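Probable glutathione S-transferase (Pseudomonas aeruginosa, PDB 6JWK) isomerises maleylpyruvate as a zeta-class member of the glutathione S-transferase superfamily and probably uses glutathione to do so. Local coordinates at the interface of chains A and B. Residues are numbered along the deposited sequence; one frame, centred on the assembly and turned at random. Chains: chain A/B, Probable glutathione S-transferase.

The interface of chains A and B. Residues chain A 107, 112, 115-116, 130; chain B 107, 112, 130, 134.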
# COMPACT_ATOMS: atom_id res chain seq x y z
N LEU A 107 2.32 9.60 3.74
CA LEU A 107 2.19 11.07 3.96
C LEU A 107 3.11 11.57 5.07
O LEU A 107 3.50 12.75 5.02
CB LEU A 107 0.72 11.38 4.25
CG LEU A 107 -0.23 11.00 3.12
CD1 LEU A 107 -1.67 11.13 3.54
CD2 LEU A 107 0.03 11.86 1.90
N VAL A 112 8.94 12.95 2.91
CA VAL A 112 7.83 13.94 2.73
C VAL A 112 8.01 15.16 3.65
O VAL A 112 7.80 16.33 3.16
CB VAL A 112 6.45 13.29 2.95
CG1 VAL A 112 5.33 14.30 2.79
CG2 VAL A 112 6.27 12.12 2.02
N TYR A 115 10.75 17.31 2.31
CA TYR A 115 10.25 18.12 1.17
C TYR A 115 9.43 19.30 1.69
O TYR A 115 9.59 20.40 1.10
CB TYR A 115 9.37 17.32 0.20
CG TYR A 115 9.07 18.02 -1.11
CD1 TYR A 115 8.02 18.92 -1.19
CD2 TYR A 115 9.77 17.73 -2.29
CE1 TYR A 115 7.71 19.57 -2.38
CE2 TYR A 115 9.46 18.36 -3.48
CZ TYR A 115 8.39 19.24 -3.54
OH TYR A 115 7.99 19.89 -4.67
N LEU A 116 8.54 19.10 2.67
CA LEU A 116 7.66 20.19 3.16
C LEU A 116 8.53 21.34 3.73
O LEU A 116 8.23 22.51 3.47
CB LEU A 116 6.68 19.63 4.21
CG LEU A 116 5.51 18.81 3.65
CD1 LEU A 116 4.79 18.07 4.77
CD2 LEU A 116 4.51 19.65 2.85
N TRP A 130 0.06 18.71 10.02
CA TRP A 130 -0.04 17.83 8.83
C TRP A 130 0.01 16.39 9.35
O TRP A 130 -0.95 15.64 9.06
CB TRP A 130 1.10 18.15 7.87
CG TRP A 130 1.45 17.10 6.88
CD1 TRP A 130 2.21 15.99 7.10
CD2 TRP A 130 1.17 17.12 5.47
NE1 TRP A 130 2.40 15.31 5.92
CE2 TRP A 130 1.77 15.98 4.91
CE3 TRP A 130 0.47 17.99 4.63
CZ2 TRP A 130 1.66 15.66 3.55
CZ3 TRP A 130 0.38 17.68 3.29
CH2 TRP A 130 0.94 16.52 2.76
N LEU B 107 0.67 10.35 -2.12
CA LEU B 107 1.18 11.75 -2.07
C LEU B 107 0.47 12.62 -3.10
O LEU B 107 0.48 13.83 -2.91
CB LEU B 107 2.69 11.74 -2.28
CG LEU B 107 3.44 10.83 -1.32
CD1 LEU B 107 4.93 10.90 -1.55
CD2 LEU B 107 3.11 11.24 0.10
N VAL B 112 -4.84 14.94 -0.76
CA VAL B 112 -3.62 15.62 -0.37
C VAL B 112 -3.43 17.00 -1.02
O VAL B 112 -2.95 17.91 -0.40
CB VAL B 112 -2.38 14.75 -0.66
CG1 VAL B 112 -1.11 15.49 -0.35
CG2 VAL B 112 -2.45 13.48 0.14
N TRP B 130 5.38 19.41 -6.82
CA TRP B 130 5.26 18.31 -5.82
C TRP B 130 4.88 17.03 -6.57
O TRP B 130 5.55 16.03 -6.37
CB TRP B 130 4.23 18.71 -4.76
CG TRP B 130 3.58 17.62 -3.96
CD1 TRP B 130 2.54 16.82 -4.34
CD2 TRP B 130 3.82 17.36 -2.58
NE1 TRP B 130 2.15 16.03 -3.29
CE2 TRP B 130 2.92 16.34 -2.19
CE3 TRP B 130 4.73 17.86 -1.62
CZ2 TRP B 130 2.90 15.82 -0.90
CZ3 TRP B 130 4.70 17.34 -0.34
CH2 TRP B 130 3.82 16.32 0.00
N TRP B 134 7.29 13.27 -6.90
CA TRP B 134 6.97 11.93 -6.37
C TRP B 134 6.78 11.01 -7.59
O TRP B 134 7.22 9.83 -7.54
CB TRP B 134 5.74 12.01 -5.45
CG TRP B 134 5.93 12.94 -4.29
CD1 TRP B 134 5.14 13.99 -3.96
CD2 TRP B 134 7.01 12.94 -3.34
NE1 TRP B 134 5.65 14.65 -2.87
CE2 TRP B 134 6.81 14.04 -2.49
CE3 TRP B 134 8.11 12.11 -3.11
CZ2 TRP B 134 7.68 14.35 -1.44
CZ3 TRP B 134 8.96 12.39 -2.05
CH2 TRP B 134 8.74 13.50 -1.23
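The ring of A:Tyr115 stands almost upright to that of B:Trp130, the two planes 82° apart in an edge-to-face pair. Its CD1 and CE1 both lie 3.5 Å from B:Trp130 CE3, so this corner of the indole meets one side of the phenol, off the ring centre. With CG anti to the backbone N (chi1 -168°), the phenol runs along the B:Trp130 side chain until its OH comes 3.4 Å from CA of that residue. At the backbone end of A:Tyr115, B:Trp134 CZ2 meets CB at 3.8 Å. The far rim of B:Trp130 points into the other chain: CH2 meets the CG1 methyl of A:Val112 at 3.8 Å. Within chain B, B:Trp130 NE1 bonds to B:Leu107 O at 2.8 Å. The oxygen lies in the indole plane, and the bond, with B:Trp134 NE1 over the centre of one face, probably helps fix the ring's rotation, although B:Trp130 NE1 sits above the carbonyl plane of B:Leu107. A:Trp130 is tethered to A:Leu107 O in the same way. Among the aliphatic groups, A:Leu107 CD2 presses unusually tightly against B:Val112 CG2, at 3.5 Å. B:Leu107 CD2 lies 3.6 Å from the same A:Leu107 CD2, the two leucine side chains passing alongside and pointing opposite ways. By contrast, the two Trp130 rims approach loosely, CH2 to CH2 at 4.0 Å, and A:Leu116 CD2, near B:Trp130 CZ3, hides little surface. The patch joins the short helix 105-108, the following helix that begins at residue 110, and the long helix 124-149 of both subunits, all within the helical C-terminal GST domain, and forms part of the two-fold interface of this GST-type dimer.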